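Local coordinates for 6-phosphogluconolactonase (Leishmania braziliensis, PDB 3CSS), which probably hydrolyses 6-phosphogluconolactone to 6-phosphogluconate, the second step of the oxidative pentose phosphate pathway, at residues I209-A219 against F245-L256. Numbering follows the deposited sequence.
Sequences IQYAKHVVVLA and FLRDCRGSVTLL. Unlike the reference sequence in segment 209-219: Y211 (reference His).
R250 lays its guanidinium flat on one face of the Y211 ring, the planes 6° apart and R250 CZ 3.7 Å from the ring centroid, a stacked cation-pi pair. An arginine suits this margin because it can also bond beside the ring: Q210 O accepts two hydrogen bonds from R250, one from backbone N (2.8 Å) and one from NH1 (3.1 Å), which the chain, extended from CG to NE, brings back over the carbonyl; they arrive from opposite faces of its plane. The Q210 chain, extended beyond CG, carries NE2 alongside the CB of D248. Q210 NE2 donates a hydrogen bond to F245 O at 3.0 Å, and the oxygen lies in the plane of the Q210 amide.

Next to these polar groups the packing is apolar. The CG2 branch of I209, anti to the backbone N, is the bump; the CE1 edge of F245, CD2 of L246 (3.8 Å from that CG2) and SG of C249 form the hollow around it. CG2 of V215 also meets that sulfur, while CG2 of V217 touches CD2 of L255, at 3.5 Å, and, on another side, CD1 of L246. Beta-branched valines fill such places with short, stiff bumps. G251 brings its CA within 3.2 Å of A212 O, where a CB would collide with that oxygen.

From there strands 214-219 and 252-256 run parallel, 12° apart, joined by a ladder of backbone hydrogen bonds that begins with S252 N to K213 O and ends with A219 N to L256 O. On the face of H214 and V216, the hydroxyl of S252 hydrogen-bonds at the edge of the imidazole, 2.9 Å from H214 ND1, and a water links it to T254 OG1 and V215 O. Farther along, CD1 of L256 rests on CG1 of V216.

The strands belong to a beta-alpha-beta unit connected through helix 225-232. In the Rossmann-like sheet, strand 158-162 flanks 214-219 and strand 7-10 flanks 252-257, while helix 14-30 packs on V216, L218 and L256.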
# COMPACT_ATOMS: atom_id res chain seq x y z
N ILE A 209 7.84 -0.78 -3.72
CA ILE A 209 7.46 -1.85 -2.80
C ILE A 209 8.61 -2.84 -2.56
O ILE A 209 8.85 -3.26 -1.42
CB ILE A 209 6.16 -2.55 -3.29
CG1 ILE A 209 5.02 -1.53 -3.26
CG2 ILE A 209 5.81 -3.72 -2.40
CD1 ILE A 209 3.77 -1.96 -4.01
N GLN A 210 9.35 -3.14 -3.62
CA GLN A 210 10.46 -4.08 -3.57
C GLN A 210 11.74 -3.53 -2.90
O GLN A 210 12.65 -4.30 -2.60
CB GLN A 210 10.77 -4.59 -4.98
CG GLN A 210 9.67 -5.48 -5.54
CD GLN A 210 9.87 -5.82 -6.99
OE1 GLN A 210 10.49 -5.05 -7.72
NE2 GLN A 210 9.33 -6.96 -7.42
N TYR A 211 11.80 -2.22 -2.70
CA TYR A 211 12.88 -1.59 -1.95
C TYR A 211 12.50 -1.21 -0.51
O TYR A 211 13.35 -0.74 0.27
CB TYR A 211 13.38 -0.36 -2.69
CG TYR A 211 14.35 -0.67 -3.80
CD1 TYR A 211 14.02 -0.46 -5.13
CD2 TYR A 211 15.61 -1.16 -3.52
CE1 TYR A 211 14.92 -0.72 -6.14
CE2 TYR A 211 16.53 -1.44 -4.52
CZ TYR A 211 16.18 -1.21 -5.84
OH TYR A 211 17.10 -1.49 -6.85
N ALA A 212 11.24 -1.42 -0.13
CA ALA A 212 10.78 -1.11 1.22
C ALA A 212 11.45 -2.05 2.22
O ALA A 212 11.78 -3.20 1.90
CB ALA A 212 9.24 -1.19 1.32
N LYS A 213 11.66 -1.55 3.44
CA LYS A 213 12.25 -2.37 4.50
C LYS A 213 11.36 -3.51 4.99
O LYS A 213 11.85 -4.62 5.23
CB LYS A 213 12.67 -1.47 5.68
CG LYS A 213 13.66 -0.39 5.30
CD LYS A 213 14.92 -0.94 4.68
CE LYS A 213 16.01 0.12 4.59
NZ LYS A 213 17.26 -0.42 3.99
N HIS A 214 10.07 -3.23 5.11
CA HIS A 214 9.07 -4.19 5.58
C HIS A 214 7.78 -4.02 4.76
O HIS A 214 7.31 -2.88 4.54
CB HIS A 214 8.77 -3.99 7.06
CG HIS A 214 9.99 -3.90 7.93
ND1 HIS A 214 10.71 -5.02 8.30
CD2 HIS A 214 10.62 -2.84 8.49
CE1 HIS A 214 11.75 -4.65 9.04
NE2 HIS A 214 11.71 -3.34 9.18
N VAL A 215 7.21 -5.13 4.33
CA VAL A 215 5.94 -5.12 3.62
C VAL A 215 4.99 -6.00 4.43
O VAL A 215 5.34 -7.11 4.81
CB VAL A 215 6.09 -5.67 2.18
CG1 VAL A 215 4.75 -5.75 1.49
CG2 VAL A 215 7.08 -4.81 1.37
N VAL A 216 3.80 -5.48 4.72
CA VAL A 216 2.82 -6.20 5.53
C VAL A 216 1.49 -6.23 4.76
O VAL A 216 0.87 -5.19 4.52
CB VAL A 216 2.61 -5.54 6.91
CG1 VAL A 216 1.52 -6.32 7.75
CG2 VAL A 216 3.95 -5.41 7.66
N VAL A 217 1.07 -7.43 4.38
CA VAL A 217 -0.18 -7.62 3.66
C VAL A 217 -1.23 -8.09 4.65
O VAL A 217 -0.99 -9.02 5.44
CB VAL A 217 -0.03 -8.73 2.57
CG1 VAL A 217 -1.35 -8.87 1.77
CG2 VAL A 217 1.20 -8.48 1.64
N LEU A 218 -2.40 -7.46 4.61
CA LEU A 218 -3.59 -7.91 5.36
C LEU A 218 -4.62 -8.36 4.35
O LEU A 218 -5.06 -7.54 3.52
CB LEU A 218 -4.17 -6.75 6.18
CG LEU A 218 -3.40 -6.21 7.40
CD1 LEU A 218 -2.28 -5.36 6.99
CD2 LEU A 218 -4.36 -5.40 8.27
N ALA A 219 -5.06 -9.62 4.43
CA ALA A 219 -6.04 -10.17 3.47
C ALA A 219 -6.95 -11.19 4.13
O ALA A 219 -6.50 -12.07 4.85
CB ALA A 219 -5.32 -10.82 2.24
N PHE A 245 4.87 -10.48 -7.73
CA PHE A 245 6.08 -9.63 -7.68
C PHE A 245 6.62 -9.44 -6.26
O PHE A 245 7.81 -9.10 -6.06
CB PHE A 245 5.87 -8.27 -8.37
CG PHE A 245 5.09 -7.27 -7.56
CD1 PHE A 245 5.73 -6.48 -6.59
CD2 PHE A 245 3.72 -7.09 -7.76
CE1 PHE A 245 4.99 -5.57 -5.83
CE2 PHE A 245 2.99 -6.15 -7.03
CZ PHE A 245 3.64 -5.41 -6.06
N LEU A 246 5.77 -9.64 -5.25
CA LEU A 246 6.21 -9.55 -3.84
C LEU A 246 7.34 -10.53 -3.48
O LEU A 246 8.14 -10.27 -2.57
CB LEU A 246 5.01 -9.76 -2.92
CG LEU A 246 3.97 -8.65 -2.91
CD1 LEU A 246 2.76 -9.07 -2.07
CD2 LEU A 246 4.57 -7.29 -2.42
N ARG A 247 7.46 -11.61 -4.23
CA ARG A 247 8.53 -12.59 -4.02
C ARG A 247 9.92 -11.96 -4.19
O ARG A 247 10.91 -12.50 -3.67
CB ARG A 247 8.40 -13.76 -5.00
CG ARG A 247 7.19 -14.65 -4.75
CD ARG A 247 7.23 -15.92 -5.59
NE ARG A 247 8.32 -16.80 -5.15
CZ ARG A 247 8.22 -17.64 -4.13
NH1 ARG A 247 7.10 -17.76 -3.44
NH2 ARG A 247 9.27 -18.37 -3.79
N ASP A 248 9.99 -10.86 -4.95
CA ASP A 248 11.24 -10.17 -5.24
C ASP A 248 11.50 -8.94 -4.37
O ASP A 248 12.40 -8.15 -4.65
CB ASP A 248 11.28 -9.77 -6.72
CG ASP A 248 11.37 -10.96 -7.64
OD1 ASP A 248 12.06 -11.94 -7.29
OD2 ASP A 248 10.72 -10.91 -8.71
N CYS A 249 10.73 -8.81 -3.29
CA CYS A 249 10.96 -7.78 -2.30
C CYS A 249 12.31 -7.99 -1.65
O CYS A 249 12.69 -9.10 -1.30
CB CYS A 249 9.91 -7.78 -1.22
SG CYS A 249 8.30 -7.09 -1.77
N ARG A 250 13.03 -6.90 -1.51
CA ARG A 250 14.33 -6.93 -0.80
C ARG A 250 14.15 -6.83 0.71
O ARG A 250 15.07 -7.18 1.47
CB ARG A 250 15.21 -5.79 -1.28
CG ARG A 250 15.51 -5.90 -2.75
CD ARG A 250 16.24 -4.70 -3.24
NE ARG A 250 16.46 -4.77 -4.68
CZ ARG A 250 15.53 -4.51 -5.61
NH1 ARG A 250 14.30 -4.16 -5.27
NH2 ARG A 250 15.85 -4.59 -6.90
N GLY A 251 13.00 -6.31 1.14
CA GLY A 251 12.66 -6.21 2.55
C GLY A 251 11.98 -7.46 3.07
O GLY A 251 11.87 -8.46 2.35
N SER A 252 11.55 -7.40 4.32
CA SER A 252 10.80 -8.50 4.89
C SER A 252 9.38 -8.45 4.33
O SER A 252 8.89 -7.37 3.97
CB SER A 252 10.73 -8.40 6.41
OG SER A 252 9.87 -7.36 6.84
N VAL A 253 8.74 -9.60 4.25
CA VAL A 253 7.34 -9.66 3.84
C VAL A 253 6.59 -10.49 4.89
O VAL A 253 7.04 -11.59 5.29
CB VAL A 253 7.15 -10.25 2.43
CG1 VAL A 253 5.68 -10.47 2.08
CG2 VAL A 253 7.84 -9.38 1.35
N THR A 254 5.47 -9.93 5.35
CA THR A 254 4.56 -10.61 6.26
C THR A 254 3.15 -10.64 5.67
O THR A 254 2.66 -9.61 5.23
CB THR A 254 4.53 -9.88 7.58
OG1 THR A 254 5.87 -9.84 8.12
CG2 THR A 254 3.54 -10.53 8.57
N LEU A 255 2.54 -11.82 5.66
CA LEU A 255 1.15 -12.02 5.23
C LEU A 255 0.30 -12.30 6.48
O LEU A 255 0.51 -13.29 7.15
CB LEU A 255 1.01 -13.18 4.26
CG LEU A 255 1.90 -13.19 3.03
CD1 LEU A 255 1.44 -14.34 2.07
CD2 LEU A 255 1.91 -11.87 2.31
N LEU A 256 -0.63 -11.39 6.78
CA LEU A 256 -1.61 -11.54 7.85
C LEU A 256 -2.94 -11.90 7.21
O LEU A 256 -3.52 -11.09 6.49
CB LEU A 256 -1.74 -10.22 8.64
CG LEU A 256 -0.43 -9.70 9.26
CD1 LEU A 256 -0.63 -8.32 9.94
CD2 LEU A 256 0.21 -10.70 10.22
O HOH W 1 10.73 -4.80 0.00
O HOH W 2 9.43 -8.84 -9.67
O HOH W 3 12.83 -3.60 -7.80
O HOH W 4 7.20 -7.56 7.15